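Local structure of transcriptional regulator (Vibrio vulnificus, 4IVN) at residues T40-R46 against I210-P214; S138-R143 against I157-D161; L149-G153 against S264-A269. The protein probably represses transcription of the nan operon for sialic acid catabolism by binding its regulatory DNA, and binds the sugar phosphate ManNAc-6P. One frame throughout, in Å; residues are numbered along the deposited sequence.

Contact 1. Residues T40-R46 against I210-P214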
loop_
_atom_site.group_PDB
_atom_site.type_symbol
_atom_site.label_atom_id
_atom_site.label_comp_id
_atom_site.label_asym_id
_atom_site.label_seq_id
_atom_site.Cartn_x
_atom_site.Cartn_y
_atom_site.Cartn_z
ATOM N N THR A 40 -9.183 15.324 -15.505
ATOM C CA THR A 40 -7.901 15.915 -15.809
ATOM C C THR A 40 -8.072 17.010 -16.845
ATOM O O THR A 40 -9.147 17.143 -17.438
ATOM C CB THR A 40 -6.907 14.865 -16.347
ATOM O OG1 THR A 40 -7.328 14.408 -17.651
ATOM C CG2 THR A 40 -6.814 13.711 -15.351
ATOM N N ILE A 41 -7.026 17.807 -17.071
ATOM C CA ILE A 41 -7.174 18.850 -18.116
ATOM C C ILE A 41 -7.484 18.145 -19.432
ATOM O O ILE A 41 -8.287 18.672 -20.258
ATOM C CB ILE A 41 -5.945 19.768 -18.190
ATOM C CG1 ILE A 41 -6.206 20.912 -19.160
ATOM C CG2 ILE A 41 -4.663 18.941 -18.363
ATOM C CD1 ILE A 41 -5.118 21.959 -19.040
ATOM N N THR A 42 -6.902 16.934 -19.595
ATOM C CA THR A 42 -6.985 16.136 -20.869
ATOM C C THR A 42 -8.446 15.685 -21.062
ATOM O O THR A 42 -9.004 15.804 -22.149
ATOM C CB THR A 42 -6.014 14.911 -20.908
ATOM O OG1 THR A 42 -4.749 15.274 -20.334
ATOM C CG2 THR A 42 -5.772 14.371 -22.311
ATOM N N ASP A 43 -9.105 15.308 -19.982
ATOM C CA ASP A 43 -10.573 14.984 -20.065
ATOM C C ASP A 43 -11.440 16.181 -20.362
ATOM O O ASP A 43 -12.328 16.116 -21.229
ATOM C CB ASP A 43 -11.104 14.485 -18.704
ATOM C CG ASP A 43 -10.625 13.080 -18.364
ATOM O OD1 ASP A 43 -10.610 12.189 -19.250
ATOM O OD2 ASP A 43 -10.319 12.870 -17.167
ATOM N N LEU A 44 -11.236 17.267 -19.622
ATOM C CA LEU A 44 -12.098 18.479 -19.820
ATOM C C LEU A 44 -12.020 18.970 -21.273
ATOM O O LEU A 44 -13.044 19.356 -21.878
ATOM C CB LEU A 44 -11.642 19.597 -18.907
ATOM C CG LEU A 44 -12.548 20.822 -18.930
ATOM C CD1 LEU A 44 -14.005 20.437 -18.782
ATOM C CD2 LEU A 44 -12.129 21.808 -17.864
ATOM N N ALA A 45 -10.805 18.926 -21.826
ATOM C CA ALA A 45 -10.564 19.252 -23.216
ATOM C C ALA A 45 -11.307 18.330 -24.173
ATOM O O ALA A 45 -12.031 18.810 -25.088
ATOM C CB ALA A 45 -9.073 19.304 -23.531
ATOM N N ARG A 46 -11.156 17.026 -23.978
ATOM C CA ARG A 46 -11.889 16.061 -24.793
ATOM C C ARG A 46 -13.396 16.179 -24.675
ATOM O O ARG A 46 -14.109 16.182 -25.679
ATOM C CB ARG A 46 -11.547 14.623 -24.359
ATOM C CG ARG A 46 -10.154 14.143 -24.666
ATOM C CD ARG A 46 -9.976 12.758 -24.023
ATOM N NE ARG A 46 -10.344 11.646 -24.924
ATOM C CZ ARG A 46 -11.469 10.926 -24.877
ATOM N NH1 ARG A 46 -12.432 11.131 -23.970
ATOM N NH2 ARG A 46 -11.621 9.963 -25.746
ATOM N N ILE A 210 -7.142 7.112 -14.145
ATOM C CA ILE A 210 -7.877 7.873 -15.117
ATOM C C ILE A 210 -7.397 7.485 -16.540
ATOM O O ILE A 210 -6.222 7.236 -16.750
ATOM C CB ILE A 210 -7.792 9.400 -14.797
ATOM C CG1 ILE A 210 -8.865 10.147 -15.548
ATOM C CG2 ILE A 210 -6.449 9.944 -15.057
ATOM C CD1 ILE A 210 -9.914 10.670 -14.603
ATOM N N ASN A 211 -8.330 7.339 -17.458
ATOM C CA ASN A 211 -7.980 7.017 -18.840
ATOM C C ASN A 211 -7.185 8.035 -19.610
ATOM O O ASN A 211 -6.313 7.651 -20.384
ATOM C CB ASN A 211 -9.248 6.603 -19.614
ATOM C CG ASN A 211 -9.793 5.324 -19.057
ATOM O OD1 ASN A 211 -9.167 4.282 -19.184
ATOM N ND2 ASN A 211 -10.855 5.416 -18.288
ATOM N N HIS A 212 -7.493 9.336 -19.445
ATOM C CA HIS A 212 -6.757 10.354 -20.212
ATOM C C HIS A 212 -6.127 11.385 -19.349
ATOM O O HIS A 212 -6.766 11.916 -18.423
ATOM C CB HIS A 212 -7.690 11.040 -21.178
ATOM C CG HIS A 212 -8.484 10.061 -22.024
ATOM N ND1 HIS A 212 -7.999 9.553 -23.185
ATOM C CD2 HIS A 212 -9.750 9.519 -21.849
ATOM C CE1 HIS A 212 -8.907 8.703 -23.693
ATOM N NE2 HIS A 212 -9.984 8.709 -22.892
ATOM N N SER A 213 -4.898 11.762 -19.659
ATOM C CA SER A 213 -4.200 12.577 -18.698
ATOM C C SER A 213 -2.953 12.958 -19.473
ATOM O O SER A 213 -2.653 12.317 -20.475
ATOM C CB SER A 213 -3.873 11.718 -17.438
ATOM O OG SER A 213 -2.637 10.974 -17.679
ATOM N N PRO A 214 -2.199 13.977 -19.000
ATOM C CA PRO A 214 -0.885 14.320 -19.586
ATOM C C PRO A 214 0.054 13.095 -19.702
ATOM O O PRO A 214 0.890 12.949 -20.657
ATOM C CB PRO A 214 -0.322 15.288 -18.546
ATOM C CG PRO A 214 -1.535 16.005 -17.984
ATOM C CD PRO A 214 -2.659 14.991 -18.010
HETATM O O HOH W 1 -10.278 9.800 -18.591
#
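T40 caps helix 41-48 and in the same rotamer reaches the loop that follows strand 204-208. With chi1 at 68° (p), its OG1 accepts from D43 N (3.1 Å) and donates to H212 O (2.7 Å), while its methyl CG2 packs on I210 CG2 at 3.8 Å. D43 closes the capping box, its OD2 accepting a hydrogen bond from T40 N at 3.2 Å; the m rotamer also puts its OD1 2.5 Å from a water that accepts from H212 N. One turn on, R46 lays its guanidinium flat on one face of the H212 imidazole, centres 3.6 Å apart and planes at 10°, and R46 CD makes a CH-pi contact with the same ring. T42, chi1 -40°, fits OG1 against P214 CD at 3.1 Å, a packing contact. The segments join the helix-turn-helix domain to the SIS domain of one chain. Because a single hydroxyl serves both the cap and the interdomain bond, the start of the helix is tied directly to the sugar-phosphate-binding domain.

Contact 2. Residues S138-R143 against I157-D161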
loop_
_atom_site.group_PDB
_atom_site.type_symbol
_atom_site.label_atom_id
_atom_site.label_comp_id
_atom_site.label_asym_id
_atom_site.label_seq_id
_atom_site.Cartn_x
_atom_site.Cartn_y
_atom_site.Cartn_z
ATOM N N SER A 138 0.975 7.825 -4.095
ATOM C CA SER A 138 1.451 6.901 -5.176
ATOM C C SER A 138 2.792 6.284 -4.836
ATOM O O SER A 138 3.141 5.257 -5.419
ATOM C CB SER A 138 1.519 7.628 -6.554
ATOM O OG SER A 138 0.144 7.615 -7.090
ATOM N N SER A 139 3.585 6.944 -3.970
ATOM C CA SER A 139 4.819 6.248 -3.407
ATOM C C SER A 139 4.474 4.823 -2.863
ATOM O O SER A 139 5.242 3.874 -3.040
ATOM C CB SER A 139 5.392 7.044 -2.221
ATOM O OG SER A 139 6.485 6.374 -1.615
ATOM N N ILE A 140 3.341 4.703 -2.196
ATOM C CA ILE A 140 2.930 3.415 -1.511
ATOM C C ILE A 140 2.733 2.352 -2.572
ATOM O O ILE A 140 3.192 1.201 -2.413
ATOM C CB ILE A 140 1.595 3.628 -0.700
ATOM C CG1 ILE A 140 1.865 4.352 0.644
ATOM C CG2 ILE A 140 0.846 2.319 -0.402
ATOM C CD1 ILE A 140 2.553 5.703 0.569
ATOM N N VAL A 141 2.083 2.748 -3.677
ATOM C CA VAL A 141 1.839 1.801 -4.788
ATOM C C VAL A 141 3.117 1.377 -5.529
ATOM O O VAL A 141 3.283 0.154 -5.775
ATOM C CB VAL A 141 0.743 2.334 -5.798
ATOM C CG1 VAL A 141 0.530 1.343 -6.969
ATOM C CG2 VAL A 141 -0.533 2.582 -4.988
ATOM N N GLY A 142 3.976 2.361 -5.848
ATOM C CA GLY A 142 5.254 2.130 -6.502
ATOM C C GLY A 142 6.190 1.265 -5.609
ATOM O O GLY A 142 6.838 0.354 -6.079
ATOM N N ARG A 143 6.203 1.506 -4.289
ATOM C CA ARG A 143 6.940 0.639 -3.371
ATOM C C ARG A 143 6.399 -0.767 -3.379
ATOM O O ARG A 143 7.165 -1.706 -3.273
ATOM C CB ARG A 143 6.837 1.187 -1.922
ATOM C CG ARG A 143 7.706 2.428 -1.604
ATOM C CD ARG A 143 9.227 2.294 -1.947
ATOM N NE ARG A 143 10.018 3.583 -1.868
ATOM C CZ ARG A 143 11.356 3.720 -1.979
ATOM N NH1 ARG A 143 12.130 2.660 -2.253
ATOM N NH2 ARG A 143 11.934 4.940 -1.798
ATOM N N ILE A 157 13.885 -0.470 -8.865
ATOM C CA ILE A 157 14.076 0.642 -7.941
ATOM C C ILE A 157 12.854 1.534 -7.964
ATOM O O ILE A 157 12.367 1.942 -9.040
ATOM C CB ILE A 157 15.294 1.466 -8.330
ATOM C CG1 ILE A 157 15.464 2.643 -7.354
ATOM C CG2 ILE A 157 15.065 2.037 -9.690
ATOM C CD1 ILE A 157 16.758 3.310 -7.585
ATOM N N MET A 158 12.353 1.839 -6.778
ATOM C CA MET A 158 11.339 2.877 -6.626
ATOM C C MET A 158 12.009 4.239 -6.255
ATOM O O MET A 158 12.771 4.319 -5.294
ATOM C CB MET A 158 10.306 2.390 -5.625
ATOM C CG MET A 158 9.199 3.353 -5.233
ATOM S SD MET A 158 8.349 3.968 -6.647
ATOM C CE MET A 158 7.529 5.406 -5.911
ATOM N N PHE A 159 11.730 5.303 -7.003
ATOM C CA PHE A 159 12.222 6.661 -6.635
ATOM C C PHE A 159 11.028 7.489 -6.066
ATOM O O PHE A 159 10.017 7.695 -6.797
ATOM C CB PHE A 159 12.695 7.402 -7.923
ATOM C CG PHE A 159 13.839 6.748 -8.668
ATOM C CD1 PHE A 159 13.603 5.763 -9.626
ATOM C CD2 PHE A 159 15.157 7.179 -8.461
ATOM C CE1 PHE A 159 14.657 5.218 -10.380
ATOM C CE2 PHE A 159 16.198 6.592 -9.159
ATOM C CZ PHE A 159 15.942 5.636 -10.134
ATOM N N GLU A 160 11.100 8.078 -4.878
ATOM C CA GLU A 160 10.253 9.364 -4.752
ATOM C C GLU A 160 11.083 10.666 -4.839
ATOM O O GLU A 160 10.439 11.849 -4.835
ATOM C CB GLU A 160 9.326 9.446 -3.492
ATOM C CG GLU A 160 8.531 8.183 -3.305
ATOM C CD GLU A 160 9.342 7.091 -2.687
ATOM O OE1 GLU A 160 10.531 7.324 -2.373
ATOM O OE2 GLU A 160 8.773 6.008 -2.489
ATOM N N ASP A 161 12.442 10.482 -4.866
ATOM C CA ASP A 161 13.261 11.653 -5.285
ATOM C C ASP A 161 13.142 11.841 -6.819
ATOM O O ASP A 161 13.759 11.066 -7.574
ATOM C CB ASP A 161 14.719 11.597 -4.828
ATOM C CG ASP A 161 15.446 12.931 -5.111
ATOM O OD1 ASP A 161 16.453 13.402 -4.412
ATOM O OD2 ASP A 161 14.969 13.597 -6.097
#
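Strand 156-159 and helix 137-151 belong to a right-handed beta-alpha-beta unit of the SIS domain; within it, segment 138-143 runs antiparallel to strand residues 157-159, at 172°, with axes 8.5 Å apart at closest approach. Just past the strand, the E160 carboxylate turns to the helix and has both oxygens satisfied there. OE2 accepts a very short bond from S139 OG (2.5 Å) and a second from R143 NE (2.8 Å); OE1 takes R143 NH2, also at 2.8 Å, which makes the arginine-glutamate pair a two-point salt bridge. Beneath these charges M158 fills the gap between helix and strand. Its SD sits 3.6 Å from G142 CA, where a side chain would clash with the sulfur, its CE lies 3.8 Å from S139 CA, and its CG rests 3.5 Å from R143 CD, with the guanidinium face above it. S138 OG is engaged differently, hydrogen-bonding the bound ManNAc-6P, while I140 and R143 pack on I140 of the second subunit. One carboxylate thus gathers three donors from the helix and, with the thioether beneath it, fastens to the edge strand the same helix whose first turn holds the ligand.

Contact 3. Residues L149-G153 against S264-A269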
loop_
_atom_site.group_PDB
_atom_site.type_symbol
_atom_site.label_atom_id
_atom_site.label_comp_id
_atom_site.label_asym_id
_atom_site.label_seq_id
_atom_site.Cartn_x
_atom_site.Cartn_y
_atom_site.Cartn_z
ATOM N N LEU A 149 8.284 -7.079 -7.429
ATOM C CA LEU A 149 9.396 -7.357 -8.434
ATOM C C LEU A 149 10.624 -7.996 -7.826
ATOM O O LEU A 149 11.151 -8.942 -8.415
ATOM C CB LEU A 149 9.814 -6.131 -9.266
ATOM C CG LEU A 149 8.562 -5.690 -10.114
ATOM C CD1 LEU A 149 8.674 -4.332 -10.805
ATOM C CD2 LEU A 149 8.073 -6.730 -11.128
ATOM N N ILE A 150 11.095 -7.463 -6.705
ATOM C CA ILE A 150 12.257 -7.989 -6.038
ATOM C C ILE A 150 11.987 -9.408 -5.526
ATOM O O ILE A 150 12.941 -10.219 -5.601
ATOM C CB ILE A 150 12.698 -7.009 -4.888
ATOM C CG1 ILE A 150 13.366 -5.814 -5.529
ATOM C CG2 ILE A 150 13.656 -7.702 -3.836
ATOM C CD1 ILE A 150 13.492 -4.648 -4.530
ATOM N N ARG A 151 10.727 -9.717 -5.138
ATOM C CA ARG A 151 10.359 -11.093 -4.724
ATOM C C ARG A 151 10.584 -12.098 -5.864
ATOM O O ARG A 151 11.062 -13.235 -5.624
ATOM C CB ARG A 151 8.894 -11.180 -4.258
ATOM C CG ARG A 151 8.615 -10.552 -2.830
ATOM C CD ARG A 151 9.569 -10.949 -1.717
ATOM N NE ARG A 151 9.595 -12.424 -1.504
ATOM C CZ ARG A 151 8.616 -13.155 -0.962
ATOM N NH1 ARG A 151 7.549 -12.588 -0.401
ATOM N NH2 ARG A 151 8.744 -14.480 -0.926
ATOM N N ILE A 152 10.262 -11.687 -7.096
ATOM C CA ILE A 152 10.570 -12.513 -8.296
ATOM C C ILE A 152 11.947 -12.361 -8.905
ATOM O O ILE A 152 12.236 -12.953 -9.963
ATOM C CB ILE A 152 9.460 -12.425 -9.336
ATOM C CG1 ILE A 152 9.351 -11.033 -10.011
ATOM C CG2 ILE A 152 8.192 -12.870 -8.622
ATOM C CD1 ILE A 152 8.402 -11.079 -11.211
ATOM N N GLY A 153 12.824 -11.651 -8.219
ATOM C CA GLY A 153 14.243 -11.624 -8.587
ATOM C C GLY A 153 14.534 -10.575 -9.682
ATOM O O GLY A 153 15.602 -10.604 -10.273
ATOM N N SER A 264 12.518 -17.705 -7.364
ATOM C CA SER A 264 12.940 -16.494 -6.655
ATOM C C SER A 264 12.056 -16.226 -5.482
ATOM O O SER A 264 12.558 -15.747 -4.508
ATOM C CB SER A 264 13.019 -15.170 -7.502
ATOM O OG SER A 264 14.045 -15.372 -8.509
ATOM N N VAL A 265 10.764 -16.499 -5.600
ATOM C CA VAL A 265 9.841 -16.238 -4.449
ATOM C C VAL A 265 10.337 -17.065 -3.273
ATOM O O VAL A 265 10.384 -16.595 -2.140
ATOM C CB VAL A 265 8.382 -16.601 -4.770
ATOM C CG1 VAL A 265 7.521 -16.706 -3.460
ATOM C CG2 VAL A 265 7.745 -15.630 -5.815
ATOM N N GLN A 266 10.750 -18.309 -3.546
ATOM C CA GLN A 266 11.171 -19.186 -2.468
ATOM C C GLN A 266 12.506 -18.704 -1.899
ATOM O O GLN A 266 12.672 -18.599 -0.697
ATOM C CB GLN A 266 11.301 -20.658 -2.958
ATOM C CG GLN A 266 11.868 -21.563 -1.854
ATOM C CD GLN A 266 11.980 -23.024 -2.295
ATOM O OE1 GLN A 266 11.174 -23.505 -3.067
ATOM N NE2 GLN A 266 12.949 -23.725 -1.757
ATOM N N GLU A 267 13.485 -18.454 -2.777
ATOM C CA GLU A 267 14.781 -18.058 -2.304
ATOM C C GLU A 267 14.788 -16.697 -1.548
ATOM O O GLU A 267 15.497 -16.571 -0.543
ATOM C CB GLU A 267 15.773 -17.986 -3.460
ATOM C CG GLU A 267 17.156 -17.506 -2.963
ATOM C CD GLU A 267 18.272 -18.026 -3.841
ATOM O OE1 GLU A 267 18.075 -18.117 -5.086
ATOM O OE2 GLU A 267 19.333 -18.345 -3.273
ATOM N N THR A 268 14.056 -15.702 -2.059
ATOM C CA THR A 268 13.885 -14.416 -1.349
ATOM C C THR A 268 13.230 -14.608 0.064
ATOM O O THR A 268 13.613 -13.905 0.996
ATOM C CB THR A 268 13.124 -13.329 -2.142
ATOM O OG1 THR A 268 11.829 -13.814 -2.572
ATOM C CG2 THR A 268 13.948 -12.918 -3.445
ATOM N N ALA A 269 12.342 -15.574 0.210
ATOM C CA ALA A 269 11.707 -15.941 1.491
ATOM C C ALA A 269 12.703 -16.611 2.417
ATOM O O ALA A 269 12.688 -16.404 3.639
ATOM C CB ALA A 269 10.528 -16.927 1.236
#
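R151 folds its side chain over helix 261-270, with chi1 to chi3 all m, so that the guanidinium edge meets V265 O and T268 OG1. R151 NE donates to T268 OG1 at 2.8 Å and almost straight (172°), and R151 NH2 donates to V265 O at 2.9 Å; NH2 also lies 3.7 Å from A269 CB. T268 OG1 sits among carbonyls, 2.8 Å from S264 O and 3.2 Å from R151 O. The backbones come close too: V265 CA makes a CA-H...O contact with R151 O at 3.4 Å. Helix 137-151 ends here in a Schellman motif, in which G153, the C-prime residue at positive phi, donates from its N to I150 O (3.0 Å). S264 CB packs 3.3 Å from I152 C, where a side chain on G153 would collide with S264 OG, and I152 CG2 meets V265 CG2 at 4.0 Å. R151 NH1 bonds Y147 OH, and with Y147, V272 and M276 this arginine lines a pocket for ManNAc-6P; A269 and R151 also pack on P231 and G234 of the second subunit. With NE and NH2 bound to the C-terminal helix and NH1 to Y147, the geometry is consistent with a guanidinium well anchored beside the sugar phosphate.

Contact 2 is the most buried of the three, a local joint inside the SIS domain, whereas contacts 1 and 3 are only partly buried, lie on opposite sides of the chain's centre about 37 Å apart (centres), and join segments far apart in sequence. Contacts 2 and 3 share helix 137-151: the first uses its N-terminal turns against the edge strand, the second its C-terminal end against the last helix. Both touch the second subunit and each touches a bound ManNAc-6P, but a different molecule, whereas contact 1 meets no other chain. Chemistry follows place. An arginine is paired with a carboxylate in contact 2, with a hydroxyl and a carbonyl in contact 3, and with an imidazole face in contact 1.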